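Local coordinates for alpha-n-acetylglucosaminidase family protein (Clostridium perfringens, PDB 4A41) that binds galactose as a family 32 carbohydrate-binding module of a larger enzyme that probably hydrolyses alpha-N-acetylglucosaminides, at residues Val41-Ala47 against Thr57-Tyr63; Lys95-Thr100 against Gly147-Ser153. One frame throughout, in Å; residues are numbered along the deposited sequence.

Two contacts, whose centres lie about 12 Å apart, build most of a single galactose pocket from pieces distant in sequence. Contact 1 comes first along the chain and closes before contact 2 opens, and both fall within the F5/8 type C domain. Contact 1 pairs the loop 41-47 with the region of strand 59-60, and contact 2 pairs the turn leading into strand 99-100 with the loop leading into strand 153-160. They meet directly, T61 lying beside A152 and the H60 ring against F151. Contact 1 supplies E44, H60 and Y63, contact 2 N96 and F151, and R91 completes the pocket where the two pairs of segments converge. T57 of contact 1 also helps bind a calcium ion.

Contact 1. Residues Val41-Ala47 against Thr57-Tyr63; sequences VGNEGLA and TIWHTKY. With CA (calcium ion), chain B; GAL (beta-D-galactopyranose), chain C.
E44 and Y63 meet because each turns CG between its own backbone N and carbonyl carbon, with chi1 at 73° and 58°; the extended glutamate chain then carries its carboxylate to the edge of the phenol ring. OE2 lies in the ring plane, and the two flat groups stand nearly perpendicular, 84° apart. Y63 OH donates to E44 OE2 over 2.4 Å, so short that the exact length is doubtful. The other carboxylate oxygen faces the sugar: galactose O3 donates to E44 OE1 at 2.6 Å. One face of the Y63 ring takes galactose C6 over its centre, so the same tyrosine both holds the glutamate and forms a platform for the sugar.

H60 supplies a third point of recognition. Its ND1 donates in the ring plane to the carbonyl O of T61 at 2.8 Å, which fixes the rotation of the imidazole and directs NE2 to galactose O4, 2.7 Å away. Backbone bonds join the segments as well: H60 N bonds almost straight to G45 O at 3.0 Å, and I58 N to N43 O at 2.7 Å. G45 follows a cis peptide bond and, having no side chain, lets its CA lie against H60 CB. I58 CG1 packs on E44 CB at 3.6 Å, beside the start of the chain that carries the carboxylate.

At the far end, T57 gives both its carbonyl O and OG1 to the calcium ion, whose shell is completed by F49, D52, K54, A155 and E156. R91 and N96 also hydrogen-bond the galactose. A sugar pocket made largely of loops at one end of a beta-sandwich, with a separate calcium site, is the arrangement familiar from family 32 carbohydrate-binding modules and the related F5/8 type C domains.

Contact 2. Residues Lys95-Thr100 against Gly147-Ser153; sequences KNGNIT and GVGGFAS. With GAL (beta-D-galactopyranose), chain C.
S153 OG is gripped by two partners: it donates to the carbonyl O of N96 at 2.8 Å, in the carbonyl plane on a lone pair, and accepts from a water at 2.9 Å. That water also donates to N98 OD1, while N98 ND2 is held by D123. With chi1 at 61°, the serine hydroxyl sits between its own N and carbonyl carbon, facing the type II turn K95-N98. R91 NH1 bonds to the same N96 oxygen.

Three backbone bonds fasten the turn to the opposing loop. G97 N donates to V148 O at 2.9 Å and V148 N to N98 O at 2.9 Å, whereas S153 N approaches G97 O at 2.8 Å from above the carbonyl plane. G97, without a side chain, brings its CA close to F151 O.

At the sugar end, N96 and F151 run alongside each other and point the same way, amide and ring planes 44° apart, with N96 ND2 3.7 Å from F151 CE2. ND2 donates to galactose O4 at 3.0 Å and more weakly to O5; the F151 ring turns a face to the sugar, with O4 above it and C6 over CZ.

Around this, I99 packs on L142 and A144 of strand 139-144, A152 touches A144 and also W59 of strand 59-60, and Y88 OH of strand 80-89 ties I99 N to S153 O, where strand 153-160 begins.

Contact 1. Residues Val41-Ala47 against Thr57-Tyr63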
loop_
_atom_site.group_PDB
_atom_site.type_symbol
_atom_site.label_atom_id
_atom_site.label_comp_id
_atom_site.label_asym_id
_atom_site.label_seq_id
_atom_site.Cartn_x
_atom_site.Cartn_y
_atom_site.Cartn_z
ATOM N N VAL A 41 7.346 -2.985 16.314
ATOM C CA VAL A 41 8.249 -2.284 17.226
ATOM C C VAL A 41 7.581 -0.988 17.729
ATOM O O VAL A 41 8.262 -0.096 18.249
ATOM C CB VAL A 41 9.621 -1.996 16.555
ATOM C CG1 VAL A 41 10.350 -3.281 16.217
ATOM C CG2 VAL A 41 9.464 -1.135 15.271
ATOM N N GLY A 42 6.256 -0.904 17.557
ATOM C CA GLY A 42 5.385 0.153 18.103
ATOM C C GLY A 42 4.378 0.705 17.090
ATOM O O GLY A 42 3.188 0.382 17.095
ATOM N N ASN A 43 4.866 1.553 16.217
ATOM C CA ASN A 43 4.004 2.147 15.204
ATOM C C ASN A 43 4.329 1.655 13.810
ATOM O O ASN A 43 3.905 2.234 12.818
ATOM C CB ASN A 43 4.142 3.660 15.273
ATOM C CG ASN A 43 3.363 4.247 16.411
ATOM O OD1 ASN A 43 2.362 3.684 16.895
ATOM N ND2 ASN A 43 3.820 5.412 16.856
ATOM N N GLU A 44 5.093 0.577 13.750
ATOM C CA GLU A 44 5.522 -0.034 12.497
ATOM C C GLU A 44 5.973 -1.469 12.876
ATOM O O GLU A 44 6.218 -1.718 14.055
ATOM C CB GLU A 44 6.680 0.789 11.846
ATOM C CG GLU A 44 8.030 0.658 12.547
ATOM C CD GLU A 44 9.100 1.599 11.999
ATOM O OE1 GLU A 44 8.759 2.704 11.543
ATOM O OE2 GLU A 44 10.287 1.238 12.056
ATOM N N GLY A 45 6.112 -2.398 11.928
ATOM C CA GLY A 45 5.889 -2.147 10.512
ATOM C C GLY A 45 5.004 -3.208 9.884
ATOM O O GLY A 45 5.107 -3.441 8.678
ATOM N N LEU A 46 4.142 -3.839 10.690
ATOM C CA LEU A 46 3.257 -4.896 10.179
ATOM C C LEU A 46 2.361 -4.377 9.063
ATOM O O LEU A 46 1.887 -3.246 9.128
ATOM C CB LEU A 46 2.371 -5.443 11.282
ATOM C CG LEU A 46 3.153 -6.085 12.425
ATOM C CD1 LEU A 46 2.133 -6.599 13.471
ATOM C CD2 LEU A 46 4.069 -7.214 11.949
ATOM N N ALA A 47 2.145 -5.190 8.027
ATOM C CA ALA A 47 1.221 -4.827 6.934
ATOM C C ALA A 47 -0.162 -4.354 7.393
ATOM O O ALA A 47 -0.734 -3.381 6.833
ATOM C CB ALA A 47 1.062 -5.998 5.986
ATOM N N THR A 57 0.372 4.875 12.631
ATOM C CA THR A 57 0.914 3.520 12.467
ATOM C C THR A 57 1.130 3.242 10.986
ATOM O O THR A 57 0.312 3.632 10.131
ATOM C CB THR A 57 -0.013 2.444 13.028
ATOM O OG1 THR A 57 -1.221 2.385 12.250
ATOM C CG2 THR A 57 -0.426 2.750 14.455
ATOM N N ILE A 58 2.224 2.542 10.691
ATOM C CA ILE A 58 2.594 2.336 9.297
ATOM C C ILE A 58 3.021 0.903 9.029
ATOM O O ILE A 58 3.599 0.233 9.895
ATOM C CB ILE A 58 3.735 3.328 8.853
ATOM C CG1 ILE A 58 5.095 2.956 9.491
ATOM C CG2 ILE A 58 3.296 4.799 9.119
ATOM C CD1 ILE A 58 6.238 3.925 9.180
ATOM N N TRP A 59 2.702 0.408 7.832
ATOM C CA TRP A 59 3.457 -0.726 7.273
ATOM C C TRP A 59 4.834 -0.198 6.919
ATOM O O TRP A 59 4.956 0.944 6.439
ATOM C CB TRP A 59 2.792 -1.224 5.992
ATOM C CG TRP A 59 3.660 -2.122 5.160
ATOM C CD1 TRP A 59 4.197 -3.322 5.532
ATOM C CD2 TRP A 59 4.096 -1.887 3.813
ATOM N NE1 TRP A 59 4.950 -3.848 4.502
ATOM C CE2 TRP A 59 4.893 -2.997 3.433
ATOM C CE3 TRP A 59 3.874 -0.849 2.877
ATOM C CZ2 TRP A 59 5.482 -3.095 2.168
ATOM C CZ3 TRP A 59 4.449 -0.954 1.607
ATOM C CH2 TRP A 59 5.235 -2.082 1.264
ATOM N N HIS A 60 5.857 -0.999 7.165
ATOM C CA HIS A 60 7.220 -0.642 6.723
ATOM C C HIS A 60 7.906 -1.932 6.314
ATOM O O HIS A 60 7.754 -2.977 6.988
ATOM C CB HIS A 60 7.999 0.002 7.904
ATOM C CG HIS A 60 9.266 0.737 7.537
ATOM N ND1 HIS A 60 10.390 0.114 7.026
ATOM C CD2 HIS A 60 9.595 2.053 7.668
ATOM C CE1 HIS A 60 11.359 1.003 6.881
ATOM N NE2 HIS A 60 10.906 2.183 7.261
ATOM N N THR A 61 8.648 -1.897 5.215
ATOM C CA THR A 61 9.401 -3.068 4.792
ATOM C C THR A 61 10.392 -3.466 5.901
ATOM O O THR A 61 10.829 -2.619 6.690
ATOM C CB THR A 61 10.170 -2.805 3.463
ATOM O OG1 THR A 61 10.852 -1.541 3.537
ATOM C CG2 THR A 61 9.182 -2.779 2.258
ATOM N N LYS A 62 10.749 -4.751 5.924
ATOM C CA LYS A 62 11.711 -5.286 6.900
ATOM C C LYS A 62 13.076 -4.639 6.759
ATOM O O LYS A 62 13.613 -4.529 5.653
ATOM C CB LYS A 62 11.834 -6.801 6.727
ATOM C CG LYS A 62 12.961 -7.476 7.538
ATOM C CD LYS A 62 12.717 -7.325 9.024
ATOM C CE LYS A 62 13.671 -8.192 9.824
ATOM N NZ LYS A 62 13.243 -9.606 9.804
ATOM N N TYR A 63 13.636 -4.210 7.891
ATOM C CA TYR A 63 14.987 -3.687 7.865
ATOM C C TYR A 63 15.829 -4.396 8.946
ATOM O O TYR A 63 15.324 -5.281 9.641
ATOM C CB TYR A 63 14.991 -2.158 7.927
ATOM C CG TYR A 63 14.306 -1.566 9.123
ATOM C CD1 TYR A 63 15.014 -1.326 10.306
ATOM C CD2 TYR A 63 12.945 -1.210 9.082
ATOM C CE1 TYR A 63 14.374 -0.763 11.414
ATOM C CE2 TYR A 63 12.303 -0.646 10.181
ATOM C CZ TYR A 63 13.034 -0.410 11.344
ATOM O OH TYR A 63 12.428 0.146 12.443
HETATM CA CA CA B . -2.074 3.054 9.954
HETATM C C1 GAL C . 14.284 4.947 11.388
HETATM C C2 GAL C . 12.816 5.205 11.103
HETATM C C3 GAL C . 12.138 3.847 10.886
HETATM C C4 GAL C . 12.871 3.071 9.800
HETATM C C5 GAL C . 14.352 2.944 10.175
HETATM C C6 GAL C . 15.144 2.178 9.117
HETATM O O1 GAL C . 14.915 6.192 11.502
HETATM O O2 GAL C . 12.202 5.940 12.160
HETATM O O3 GAL C . 10.772 4.092 10.573
HETATM O O4 GAL C . 12.736 3.769 8.545
HETATM O O5 GAL C . 14.852 4.262 10.285
HETATM O O6 GAL C . 16.486 1.937 9.541
#

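Contact 2. Residues Lys95-Thr100 against Gly147-Ser153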
loop_
_atom_site.group_PDB
_atom_site.type_symbol
_atom_site.label_atom_id
_atom_site.label_comp_id
_atom_site.label_asym_id
_atom_site.label_seq_id
_atom_site.Cartn_x
_atom_site.Cartn_y
_atom_site.Cartn_z
ATOM N N LYS A 95 10.341 10.606 6.727
ATOM C CA LYS A 95 10.216 10.220 5.294
ATOM C C LYS A 95 10.666 8.816 4.865
ATOM O O LYS A 95 10.357 8.404 3.734
ATOM C CB LYS A 95 10.918 11.263 4.408
ATOM C CG LYS A 95 10.204 12.616 4.379
ATOM C CD LYS A 95 10.766 13.570 3.324
ATOM C CE LYS A 95 9.918 14.835 3.240
ATOM N NZ LYS A 95 10.184 15.647 2.002
ATOM N N ASN A 96 11.364 8.062 5.721
ATOM C CA ASN A 96 11.841 6.726 5.291
ATOM C C ASN A 96 10.683 5.872 4.788
ATOM O O ASN A 96 9.641 5.716 5.466
ATOM C CB ASN A 96 12.565 5.952 6.376
ATOM C CG ASN A 96 14.016 6.357 6.536
ATOM O OD1 ASN A 96 14.567 7.153 5.740
ATOM N ND2 ASN A 96 14.641 5.805 7.574
ATOM N N GLY A 97 10.854 5.402 3.564
ATOM C CA GLY A 97 9.853 4.537 2.938
ATOM C C GLY A 97 8.773 5.263 2.141
ATOM O O GLY A 97 7.945 4.607 1.492
ATOM N N ASN A 98 8.765 6.592 2.150
ATOM C CA ASN A 98 7.822 7.323 1.299
ATOM C C ASN A 98 8.042 6.849 -0.129
ATOM O O ASN A 98 9.172 6.912 -0.676
ATOM C CB ASN A 98 8.010 8.846 1.406
ATOM C CG ASN A 98 7.394 9.410 2.666
ATOM O OD1 ASN A 98 6.971 8.671 3.558
ATOM N ND2 ASN A 98 7.361 10.738 2.766
ATOM N N ILE A 99 6.966 6.316 -0.715
ATOM C CA ILE A 99 7.099 5.631 -1.991
ATOM C C ILE A 99 7.151 6.663 -3.118
ATOM O O ILE A 99 6.274 7.524 -3.207
ATOM C CB ILE A 99 5.943 4.619 -2.191
ATOM C CG1 ILE A 99 6.010 3.532 -1.136
ATOM C CG2 ILE A 99 5.970 4.045 -3.630
ATOM C CD1 ILE A 99 4.738 2.657 -1.033
ATOM N N THR A 100 8.166 6.563 -3.970
ATOM C CA THR A 100 8.344 7.587 -5.014
ATOM C C THR A 100 8.238 7.033 -6.425
ATOM O O THR A 100 8.123 7.799 -7.381
ATOM C CB THR A 100 9.674 8.319 -4.850
ATOM O OG1 THR A 100 10.714 7.344 -4.820
ATOM C CG2 THR A 100 9.667 9.146 -3.534
ATOM N N GLY A 147 11.649 3.946 -2.971
ATOM C CA GLY A 147 11.150 4.716 -1.843
ATOM C C GLY A 147 12.287 5.347 -1.090
ATOM O O GLY A 147 13.447 4.939 -1.258
ATOM N N VAL A 148 11.944 6.311 -0.247
ATOM C CA VAL A 148 13.001 7.092 0.442
ATOM C C VAL A 148 13.854 6.151 1.301
ATOM O O VAL A 148 13.347 5.363 2.094
ATOM C CB VAL A 148 12.403 8.226 1.272
ATOM C CG1 VAL A 148 13.491 8.853 2.155
ATOM C CG2 VAL A 148 11.773 9.307 0.375
ATOM N N GLY A 149 15.186 6.218 1.131
ATOM C CA GLY A 149 16.089 5.353 1.880
ATOM C C GLY A 149 16.191 3.939 1.346
ATOM O O GLY A 149 16.925 3.117 1.886
ATOM N N GLY A 150 15.423 3.646 0.296
ATOM C CA GLY A 150 15.336 2.275 -0.207
ATOM C C GLY A 150 14.410 1.371 0.596
ATOM O O GLY A 150 14.439 0.160 0.425
ATOM N N PHE A 151 13.602 1.977 1.467
ATOM C CA PHE A 151 12.549 1.295 2.214
ATOM C C PHE A 151 11.216 1.630 1.524
ATOM O O PHE A 151 11.153 2.507 0.687
ATOM C CB PHE A 151 12.488 1.857 3.634
ATOM C CG PHE A 151 13.833 1.932 4.326
ATOM C CD1 PHE A 151 14.436 0.796 4.821
ATOM C CD2 PHE A 151 14.458 3.173 4.526
ATOM C CE1 PHE A 151 15.692 0.872 5.473
ATOM C CE2 PHE A 151 15.709 3.256 5.178
ATOM C CZ PHE A 151 16.311 2.113 5.645
ATOM N N ALA A 152 10.166 0.905 1.899
ATOM C CA ALA A 152 8.803 1.331 1.561
ATOM C C ALA A 152 7.964 1.343 2.807
ATOM O O ALA A 152 8.070 0.440 3.660
ATOM C CB ALA A 152 8.199 0.419 0.514
ATOM N N SER A 153 7.114 2.360 2.916
ATOM C CA SER A 153 6.206 2.434 4.061
ATOM C C SER A 153 4.886 3.066 3.662
ATOM O O SER A 153 4.794 3.704 2.615
ATOM C CB SER A 153 6.842 3.190 5.255
ATOM O OG SER A 153 7.169 4.526 4.895
HETATM C C1 GAL C . 14.284 4.947 11.388
HETATM C C2 GAL C . 12.816 5.205 11.103
HETATM C C3 GAL C . 12.138 3.847 10.886
HETATM C C4 GAL C . 12.871 3.071 9.800
HETATM C C5 GAL C . 14.352 2.944 10.175
HETATM C C6 GAL C . 15.144 2.178 9.117
HETATM O O1 GAL C . 14.915 6.192 11.502
HETATM O O2 GAL C . 12.202 5.940 12.160
HETATM O O3 GAL C . 10.772 4.092 10.573
HETATM O O4 GAL C . 12.736 3.769 8.545
HETATM O O5 GAL C . 14.852 4.262 10.285
HETATM O O6 GAL C . 16.486 1.937 9.541
HETATM O O HOH W 1 5.297 6.570 4.160
#